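Local coordinates for protein 3-methyladenine dna-glycosylase (Archaeoglobus fulgidus, PDB 2JHN) that is an AlkA-type DNA glycosylase of the helix-hairpin-helix (HhH-GPD) superfamily of base excision DNA repair proteins, with a TATA-box-binding-protein-like domain at its N-terminal end, at residues L6-N11 and Q83-L88; D42-A47 and N63-E68; G109-M114 and A274-F279. The protein carries 1 engineered substitution. All blocks are in the same frame, centred on the assembly; numbering follows the deposited sequence.

Contact 1. Residues L6-N11 and Q83-L88; sequences LKHAVN and QNPEEL
His8 and Asn84 bring the two backbones to 6.0 Å, CA to CA, where the irregular loop 6-11 passes the turn that leads into helix 86-93. His8 is the centre of the contact, with Pro85 against its ring and Asn84 beside it. His8 has its CG anti to the backbone N (chi1 -165°), and Pro85 lies over one face of the imidazole: Pro85 CG is 3.8 Å from the centroid of the His8 ring, a CH-pi contact displaced toward the rim, while Pro85 CD sits 3.6 Å from His8 CB. Partners in the ring plane at both nitrogens, Ala9 O and a water, would favour this one rotation of the ring. ND1 of His8 donates to Ala9 O over 2.9 Å in a nearly straight bond (168°) that uses a carbonyl lone pair. NE2 of His8 meets the water at 2.7 Å, and that water donates to Glu86 OE1, so the histidine is bridged to the first turn of the helix. Glu86 gives its other oxygen, OE2, to Arg90 in a salt bridge. Just before the proline in sequence, Asn84 OD1 accepts from Glu86 N at 3.0 Å, an Asx turn that shapes the start of the helix, and Asn84 ND2 lies 3.6 Å from CD of the extended Lys7 chain. Loop 6-11 follows edge strand 2-5 of the five-stranded sheet and ends at Asn11, whose OD1 caps helix 12-17 at Leu14 N. The contact therefore ties the exit of that edge strand to helix 86-93, with Tyr106, just beyond helix 96-104, also touching His8.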
loop_
_atom_site.group_PDB
_atom_site.type_symbol
_atom_site.label_atom_id
_atom_site.label_comp_id
_atom_site.label_asym_id
_atom_site.label_seq_id
_atom_site.Cartn_x
_atom_site.Cartn_y
_atom_site.Cartn_z
ATOM N N LEU A 6 -8.465 -6.796 -18.699
ATOM C CA LEU A 6 -7.347 -5.846 -18.821
ATOM C C LEU A 6 -6.936 -5.700 -20.280
ATOM O O LEU A 6 -7.068 -6.656 -21.054
ATOM C CB LEU A 6 -6.140 -6.345 -18.027
ATOM C CG LEU A 6 -6.360 -6.851 -16.590
ATOM C CD1 LEU A 6 -5.052 -7.328 -15.990
ATOM C CD2 LEU A 6 -7.013 -5.787 -15.753
ATOM N N LYS A 7 -6.399 -4.532 -20.643
ATOM C CA LYS A 7 -5.850 -4.340 -22.000
ATOM C C LYS A 7 -4.469 -4.978 -22.156
ATOM O O LYS A 7 -4.107 -5.444 -23.243
ATOM C CB LYS A 7 -5.841 -2.855 -22.413
ATOM C CG LYS A 7 -5.667 -2.644 -23.919
ATOM C CD LYS A 7 -5.441 -1.189 -24.279
ATOM C CE LYS A 7 -5.043 -1.048 -25.742
ATOM N NZ LYS A 7 -4.606 0.346 -26.076
ATOM N N HIS A 8 -3.728 -5.064 -21.051
ATOM C CA HIS A 8 -2.346 -5.527 -21.031
ATOM C C HIS A 8 -2.190 -6.692 -20.027
ATOM O O HIS A 8 -2.920 -6.736 -19.038
ATOM C CB HIS A 8 -1.477 -4.326 -20.638
ATOM C CG HIS A 8 -0.012 -4.510 -20.895
ATOM N ND1 HIS A 8 0.784 -5.322 -20.115
ATOM C CD2 HIS A 8 0.809 -3.955 -21.819
ATOM C CE1 HIS A 8 2.028 -5.279 -20.562
ATOM N NE2 HIS A 8 2.070 -4.452 -21.593
ATOM N N ALA A 9 -1.265 -7.630 -20.258
ATOM C CA ALA A 9 -1.017 -8.712 -19.275
ATOM C C ALA A 9 -0.483 -8.137 -17.950
ATOM O O ALA A 9 0.195 -7.102 -17.936
ATOM C CB ALA A 9 -0.049 -9.755 -19.818
ATOM N N VAL A 10 -0.825 -8.794 -16.849
ATOM C CA VAL A 10 -0.258 -8.480 -15.535
ATOM C C VAL A 10 0.330 -9.779 -15.007
ATOM O O VAL A 10 -0.226 -10.873 -15.227
ATOM C CB VAL A 10 -1.339 -7.894 -14.593
ATOM C CG1 VAL A 10 -2.379 -8.949 -14.231
ATOM C CG2 VAL A 10 -0.721 -7.269 -13.331
ATOM N N ASN A 11 1.487 -9.683 -14.376
ATOM C CA ASN A 11 2.067 -10.810 -13.699
ATOM C C ASN A 11 1.520 -10.860 -12.267
ATOM O O ASN A 11 1.985 -10.129 -11.399
ATOM C CB ASN A 11 3.586 -10.710 -13.703
ATOM C CG ASN A 11 4.241 -11.946 -13.147
ATOM O OD1 ASN A 11 3.954 -12.360 -12.042
ATOM N ND2 ASN A 11 5.118 -12.567 -13.938
ATOM N N GLN A 83 -4.189 -0.998 -13.838
ATOM C CA GLN A 83 -4.332 -0.058 -14.965
ATOM C C GLN A 83 -3.240 -0.300 -16.008
ATOM O O GLN A 83 -2.131 -0.693 -15.683
ATOM C CB GLN A 83 -4.255 1.406 -14.492
ATOM C CG GLN A 83 -5.178 1.780 -13.338
ATOM C CD GLN A 83 -4.533 1.591 -11.947
ATOM O OE1 GLN A 83 -3.526 0.872 -11.779
ATOM N NE2 GLN A 83 -5.111 2.255 -10.953
ATOM N N ASN A 84 -3.586 -0.008 -17.262
ATOM C CA ASN A 84 -2.728 -0.169 -18.418
ATOM C C ASN A 84 -1.334 0.463 -18.202
ATOM O O ASN A 84 -1.231 1.679 -18.014
ATOM C CB ASN A 84 -3.450 0.458 -19.628
ATOM C CG ASN A 84 -2.701 0.277 -20.929
ATOM O OD1 ASN A 84 -1.560 -0.187 -20.962
ATOM N ND2 ASN A 84 -3.366 0.633 -22.032
ATOM N N PRO A 85 -0.277 -0.367 -18.157
ATOM C CA PRO A 85 1.100 0.104 -17.895
ATOM C C PRO A 85 1.895 0.472 -19.155
ATOM O O PRO A 85 3.110 0.624 -19.085
ATOM C CB PRO A 85 1.755 -1.122 -17.290
ATOM C CG PRO A 85 1.124 -2.279 -18.050
ATOM C CD PRO A 85 -0.316 -1.838 -18.318
ATOM N N GLU A 86 1.229 0.568 -20.293
ATOM C CA GLU A 86 1.956 0.732 -21.570
ATOM C C GLU A 86 2.865 1.971 -21.556
ATOM O O GLU A 86 4.057 1.874 -21.878
ATOM C CB GLU A 86 0.960 0.800 -22.731
ATOM C CG GLU A 86 1.577 1.193 -24.063
ATOM C CD GLU A 86 2.251 0.036 -24.777
ATOM O OE1 GLU A 86 2.270 -1.097 -24.226
ATOM O OE2 GLU A 86 2.763 0.269 -25.905
ATOM N N GLU A 87 2.295 3.100 -21.119
ATOM C CA GLU A 87 2.984 4.376 -21.110
ATOM C C GLU A 87 4.100 4.418 -20.065
ATOM O O GLU A 87 5.179 4.963 -20.322
ATOM C CB GLU A 87 1.991 5.515 -20.890
ATOM C CG GLU A 87 2.463 6.851 -21.506
ATOM C CD GLU A 87 1.777 8.089 -20.926
ATOM O OE1 GLU A 87 0.594 7.981 -20.497
ATOM O OE2 GLU A 87 2.424 9.182 -20.928
ATOM N N LEU A 88 3.825 3.854 -18.886
ATOM C CA LEU A 88 4.862 3.713 -17.857
ATOM C C LEU A 88 6.022 2.924 -18.437
ATOM O O LEU A 88 7.185 3.299 -18.286
ATOM C CB LEU A 88 4.303 2.966 -16.626
ATOM C CG LEU A 88 5.310 2.451 -15.581
ATOM C CD1 LEU A 88 6.050 3.574 -14.891
ATOM C CD2 LEU A 88 4.620 1.530 -14.531
HETATM O O HOH W 1 3.980 -3.283 -23.066
#

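Contact 2. Residues D42-A47 and N63-E68; sequences DGRAVA and NFENRE
Arg44 and Glu68 meet tip to tip: Arg44 CG stands between the backbone N and the carbonyl carbon (chi1 64°) and the chain bends at chi2, while Glu68 runs extended beyond CG (chi2 -180°). The salt bridge is end-on, one nitrogen to each oxygen, with guanidinium and carboxylate only 20° from coplanar. Arg44 NH1 donates to Glu68 OE1 at 3.0 Å, on the syn lone pair, and Arg44 NH2 reaches Glu68 OE2 at 2.6 Å, tilted somewhat out of both planes. Glu68 OE2 also takes Glu65 N at 2.9 Å on its anti lone pair, so the turn ahead of helix 69-80 holds the carboxylate in place. Leu41 O is a second acceptor for Arg44 NH1. Asp42 OD2 lies 3.7 Å from Glu68 OE1, a like-charge approach that the arginine probably eases. In the TBP-like domain this is the open end of the hairpin made by strands 44-54 and 57-62. Asn63 N donates to Ala47 O at 3.2 Å, and the return bond, Ala47 N to Asn63 OD1 at 2.9 Å, is made by the side chain where a regular hydrogen-bonded pair would use the backbone carbonyl; the donor stands well above the amide plane. The same Asn63 OD1 presses on Val46 CB at 3.3 Å. Val46 CG1 lies over a face of the Arg44 guanidinium and packs against Phe64 CB. The Phe64 ring turns inward, stacked with Trp2 and touching Leu41 on strand 34-41 and Trp69 and Val72 on helix 69-80.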
loop_
_atom_site.group_PDB
_atom_site.type_symbol
_atom_site.label_atom_id
_atom_site.label_comp_id
_atom_site.label_asym_id
_atom_site.label_seq_id
_atom_site.Cartn_x
_atom_site.Cartn_y
_atom_site.Cartn_z
ATOM N N ASP A 42 -20.763 0.292 2.196
ATOM C CA ASP A 42 -21.985 0.899 2.743
ATOM C C ASP A 42 -22.301 0.428 4.168
ATOM O O ASP A 42 -23.370 -0.136 4.437
ATOM C CB ASP A 42 -23.163 0.716 1.774
ATOM C CG ASP A 42 -22.946 1.454 0.450
ATOM O OD1 ASP A 42 -22.697 2.685 0.474
ATOM O OD2 ASP A 42 -23.014 0.802 -0.615
ATOM N N GLY A 43 -21.337 0.638 5.062
ATOM C CA GLY A 43 -21.507 0.387 6.486
ATOM C C GLY A 43 -21.573 -1.068 6.890
ATOM O O GLY A 43 -21.930 -1.387 8.033
ATOM N N ARG A 44 -21.226 -1.959 5.969
ATOM C CA ARG A 44 -21.181 -3.383 6.276
ATOM C C ARG A 44 -19.949 -4.053 5.621
ATOM O O ARG A 44 -19.523 -3.652 4.541
ATOM C CB ARG A 44 -22.521 -4.057 5.912
ATOM C CG ARG A 44 -22.897 -4.054 4.431
ATOM C CD ARG A 44 -22.764 -5.471 3.913
ATOM N NE ARG A 44 -23.318 -5.779 2.584
ATOM C CZ ARG A 44 -23.342 -4.995 1.503
ATOM N NH1 ARG A 44 -22.854 -3.761 1.511
ATOM N NH2 ARG A 44 -23.867 -5.477 0.390
ATOM N N ALA A 45 -19.370 -5.040 6.306
ATOM C CA ALA A 45 -18.208 -5.756 5.776
ATOM C C ALA A 45 -18.632 -6.882 4.847
ATOM O O ALA A 45 -19.483 -7.706 5.190
ATOM C CB ALA A 45 -17.359 -6.301 6.897
ATOM N N VAL A 46 -18.030 -6.893 3.664
ATOM C CA VAL A 46 -18.233 -7.935 2.668
ATOM C C VAL A 46 -16.931 -8.691 2.388
ATOM O O VAL A 46 -15.821 -8.152 2.583
ATOM C CB VAL A 46 -18.859 -7.383 1.344
ATOM C CG1 VAL A 46 -20.255 -6.833 1.609
ATOM C CG2 VAL A 46 -17.974 -6.314 0.695
ATOM N N ALA A 47 -17.080 -9.936 1.952
ATOM C CA ALA A 47 -15.959 -10.777 1.547
ATOM C C ALA A 47 -15.651 -10.498 0.070
ATOM O O ALA A 47 -16.564 -10.431 -0.769
ATOM C CB ALA A 47 -16.299 -12.256 1.753
ATOM N N ASN A 63 -19.413 -11.672 -1.530
ATOM C CA ASN A 63 -20.816 -11.730 -1.115
ATOM C C ASN A 63 -21.545 -10.388 -1.154
ATOM O O ASN A 63 -22.630 -10.249 -0.571
ATOM C CB ASN A 63 -20.957 -12.413 0.246
ATOM C CG ASN A 63 -20.379 -11.595 1.377
ATOM O OD1 ASN A 63 -19.751 -10.549 1.152
ATOM N ND2 ASN A 63 -20.597 -12.060 2.612
ATOM N N PHE A 64 -20.940 -9.406 -1.834
ATOM C CA PHE A 64 -21.607 -8.146 -2.178
ATOM C C PHE A 64 -22.686 -8.353 -3.260
ATOM O O PHE A 64 -22.737 -9.395 -3.915
ATOM C CB PHE A 64 -20.588 -7.070 -2.607
ATOM C CG PHE A 64 -19.641 -7.511 -3.712
ATOM C CD1 PHE A 64 -19.973 -7.318 -5.055
ATOM C CD2 PHE A 64 -18.414 -8.096 -3.401
ATOM C CE1 PHE A 64 -19.101 -7.728 -6.077
ATOM C CE2 PHE A 64 -17.530 -8.503 -4.411
ATOM C CZ PHE A 64 -17.872 -8.316 -5.746
ATOM N N GLU A 65 -23.549 -7.359 -3.429
ATOM C CA GLU A 65 -24.628 -7.435 -4.402
ATOM C C GLU A 65 -24.122 -7.101 -5.804
ATOM O O GLU A 65 -23.120 -6.405 -5.957
ATOM C CB GLU A 65 -25.771 -6.493 -3.996
ATOM C CG GLU A 65 -26.284 -6.662 -2.552
ATOM C CD GLU A 65 -26.732 -8.092 -2.227
ATOM O OE1 GLU A 65 -27.233 -8.801 -3.136
ATOM O OE2 GLU A 65 -26.583 -8.509 -1.056
ATOM N N ASN A 66 -24.819 -7.601 -6.822
ATOM C CA ASN A 66 -24.460 -7.352 -8.223
ATOM C C ASN A 66 -24.385 -5.879 -8.561
ATOM O O ASN A 66 -23.548 -5.458 -9.354
ATOM C CB ASN A 66 -25.466 -8.018 -9.170
ATOM C CG ASN A 66 -25.643 -9.477 -8.889
ATOM O OD1 ASN A 66 -24.711 -10.149 -8.440
ATOM N ND2 ASN A 66 -26.845 -9.991 -9.142
ATOM N N ARG A 67 -25.287 -5.101 -7.973
ATOM C CA ARG A 67 -25.311 -3.661 -8.193
ATOM C C ARG A 67 -24.134 -2.923 -7.527
ATOM O O ARG A 67 -23.898 -1.744 -7.807
ATOM C CB ARG A 67 -26.639 -3.078 -7.708
ATOM C CG ARG A 67 -26.971 -3.418 -6.267
ATOM C CD ARG A 67 -28.113 -2.561 -5.753
ATOM N NE ARG A 67 -27.892 -2.216 -4.355
ATOM C CZ ARG A 67 -28.275 -2.958 -3.321
ATOM N NH1 ARG A 67 -28.927 -4.107 -3.511
ATOM N NH2 ARG A 67 -28.011 -2.545 -2.087
ATOM N N GLU A 68 -23.421 -3.611 -6.636
ATOM C CA GLU A 68 -22.228 -3.056 -5.983
ATOM C C GLU A 68 -20.935 -3.377 -6.751
ATOM O O GLU A 68 -19.863 -2.885 -6.381
ATOM C CB GLU A 68 -22.113 -3.556 -4.541
ATOM C CG GLU A 68 -23.279 -3.155 -3.637
ATOM C CD GLU A 68 -23.123 -3.656 -2.224
ATOM O OE1 GLU A 68 -22.949 -2.818 -1.318
ATOM O OE2 GLU A 68 -23.146 -4.890 -2.009
HETATM O O HOH W 2 -21.113 -9.792 4.606
#

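Contact 3. Residues G109-M114 and A274-F279; sequences GRAGLM and ARDILF
Asp276 OD1 is gripped by two donors from the loop: Ala111 N at 3.0 Å, on the anti lone pair, and Arg110 NE at 3.2 Å, from above the carboxylate plane. Arg110 completes a side-on salt bridge with its NH2, 2.8 Å from Asp276 OD2 and nearly straight (167°). A second arginine works in the reverse direction. Arg275, bent at chi3, points both end nitrogens at Gly112 O, NH1 at 2.9 Å and NH2 at 3.0 Å, with the oxygen in the guanidinium plane. Its NH1 is also bonded to Ser228 O of helix 220-229. Helix 274-287, the last helix of this HhH-GPD-family glycosylase, thus holds the irregular chain between helices 96-104 and 118-127. Ala111 CB touches two flat groups, lying over one face of the Arg275 guanidinium and over one face of the Phe279 ring, 3.5 Å from the ring centroid in a CH-pi contact. The Met114 and Phe279 side chains lie alongside one another and head roughly opposite ways; Met114 CG touches Phe279 CZ at 4.0 Å, and Met114 SD makes an oblique Met-aromatic contact with the same ring. Phe18 meets Phe279 too, the planes nearly parallel.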
loop_
_atom_site.group_PDB
_atom_site.type_symbol
_atom_site.label_atom_id
_atom_site.label_comp_id
_atom_site.label_asym_id
_atom_site.label_seq_id
_atom_site.Cartn_x
_atom_site.Cartn_y
_atom_site.Cartn_z
ATOM N N GLY A 109 3.619 -4.007 -13.701
ATOM C CA GLY A 109 2.653 -2.978 -14.156
ATOM C C GLY A 109 2.759 -1.694 -13.330
ATOM O O GLY A 109 3.840 -1.338 -12.804
ATOM N N ARG A 110 1.629 -1.021 -13.184
ATOM C CA ARG A 110 1.551 0.210 -12.397
ATOM C C ARG A 110 1.407 -0.080 -10.917
ATOM O O ARG A 110 0.926 -1.145 -10.522
ATOM C CB ARG A 110 0.355 1.041 -12.878
ATOM C CG ARG A 110 0.511 1.472 -14.388
ATOM C CD ARG A 110 -0.265 2.746 -14.683
ATOM N NE ARG A 110 0.388 3.891 -14.052
ATOM C CZ ARG A 110 0.045 5.162 -14.260
ATOM N NH1 ARG A 110 -0.946 5.471 -15.104
ATOM N NH2 ARG A 110 0.696 6.133 -13.629
ATOM N N ALA A 111 1.762 0.899 -10.094
ATOM C CA ALA A 111 1.610 0.778 -8.649
ATOM C C ALA A 111 0.137 0.774 -8.270
ATOM O O ALA A 111 -0.672 1.519 -8.851
ATOM C CB ALA A 111 2.308 1.920 -7.954
ATOM N N GLY A 112 -0.208 -0.084 -7.312
ATOM C CA GLY A 112 -1.519 0.012 -6.643
ATOM C C GLY A 112 -1.461 0.968 -5.454
ATOM O O GLY A 112 -0.817 2.041 -5.528
ATOM N N LEU A 113 -2.126 0.571 -4.368
ATOM C CA LEU A 113 -2.061 1.284 -3.093
ATOM C C LEU A 113 -1.715 0.261 -2.018
ATOM O O LEU A 113 -1.813 -0.958 -2.259
ATOM C CB LEU A 113 -3.415 1.951 -2.770
ATOM C CG LEU A 113 -3.869 3.057 -3.739
ATOM C CD1 LEU A 113 -5.339 3.394 -3.422
ATOM C CD2 LEU A 113 -2.969 4.288 -3.564
ATOM N N MET A 114 -1.292 0.741 -0.852
ATOM C CA MET A 114 -0.997 -0.190 0.240
ATOM C C MET A 114 -2.083 -0.223 1.360
ATOM O O MET A 114 -1.843 -0.778 2.461
ATOM C CB MET A 114 0.428 0.050 0.756
ATOM C CG MET A 114 1.489 -0.258 -0.312
ATOM S SD MET A 114 3.169 0.100 0.180
ATOM C CE MET A 114 3.386 -1.130 1.470
ATOM N N ALA A 274 6.865 8.907 -10.945
ATOM C CA ALA A 274 7.626 8.692 -9.696
ATOM C C ALA A 274 6.915 7.725 -8.721
ATOM O O ALA A 274 7.577 6.880 -8.099
ATOM C CB ALA A 274 7.927 10.012 -8.982
ATOM N N ARG A 275 5.580 7.865 -8.598
ATOM C CA ARG A 275 4.789 6.965 -7.701
ATOM C C ARG A 275 4.817 5.480 -8.128
ATOM O O ARG A 275 4.860 4.598 -7.291
ATOM C CB ARG A 275 3.333 7.459 -7.558
ATOM C CG ARG A 275 2.663 7.011 -6.232
ATOM C CD ARG A 275 1.157 7.283 -6.263
ATOM N NE ARG A 275 0.487 6.301 -7.107
ATOM C CZ ARG A 275 0.139 5.087 -6.698
ATOM N NH1 ARG A 275 0.374 4.715 -5.446
ATOM N NH2 ARG A 275 -0.427 4.235 -7.551
ATOM N N ASP A 276 4.792 5.209 -9.438
ATOM C CA ASP A 276 4.911 3.839 -9.935
ATOM C C ASP A 276 6.326 3.327 -9.715
ATOM O O ASP A 276 6.556 2.217 -9.211
ATOM C CB ASP A 276 4.596 3.831 -11.444
ATOM C CG ASP A 276 3.202 4.290 -11.737
ATOM O OD1 ASP A 276 2.263 3.496 -11.529
ATOM O OD2 ASP A 276 3.035 5.453 -12.194
ATOM N N ILE A 277 7.301 4.156 -10.069
ATOM C CA ILE A 277 8.708 3.766 -9.864
ATOM C C ILE A 277 9.030 3.504 -8.384
ATOM O O ILE A 277 9.832 2.642 -8.047
ATOM C CB ILE A 277 9.664 4.827 -10.503
ATOM C CG1 ILE A 277 9.445 4.834 -12.025
ATOM C CG2 ILE A 277 11.145 4.586 -10.093
ATOM C CD1 ILE A 277 9.992 6.107 -12.727
ATOM N N LEU A 278 8.398 4.253 -7.488
ATOM C CA LEU A 278 8.572 4.026 -6.076
ATOM C C LEU A 278 8.299 2.562 -5.668
ATOM O O LEU A 278 9.049 1.988 -4.869
ATOM C CB LEU A 278 7.611 4.950 -5.312
ATOM C CG LEU A 278 7.525 4.772 -3.793
ATOM C CD1 LEU A 278 8.841 5.099 -3.109
ATOM C CD2 LEU A 278 6.389 5.606 -3.249
ATOM N N PHE A 279 7.238 1.963 -6.208
ATOM C CA PHE A 279 6.920 0.554 -5.897
ATOM C C PHE A 279 8.007 -0.423 -6.429
ATOM O O PHE A 279 8.344 -1.409 -5.752
ATOM C CB PHE A 279 5.536 0.168 -6.422
ATOM C CG PHE A 279 4.383 0.622 -5.531
ATOM C CD1 PHE A 279 4.282 1.939 -5.086
ATOM C CD2 PHE A 279 3.378 -0.293 -5.153
ATOM C CE1 PHE A 279 3.191 2.361 -4.275
ATOM C CE2 PHE A 279 2.286 0.117 -4.355
ATOM C CZ PHE A 279 2.199 1.446 -3.909
#

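Along the chain, contact 1 opens first and contact 2 falls within the stretch it spans; contact 3 comes after both. Contacts 1 and 3 are neighbours, their centres 13 Å apart, and they touch: Leu88 of helix 86-93 packs on Gly109 and Asp276, and the carbonyls of Gln83 and Asn84 lie against Arg110. Contact 2 stands apart, its centre 27 Å from each of the others, where the five-stranded sheet gives way to helix 69-80. Contact 1 joins the end of strand 2-5 of that same sheet to helix 86-93, which in turn packs on contact 3; the two are thus consistent with one continuous packing path from the sheet to helix 274-287.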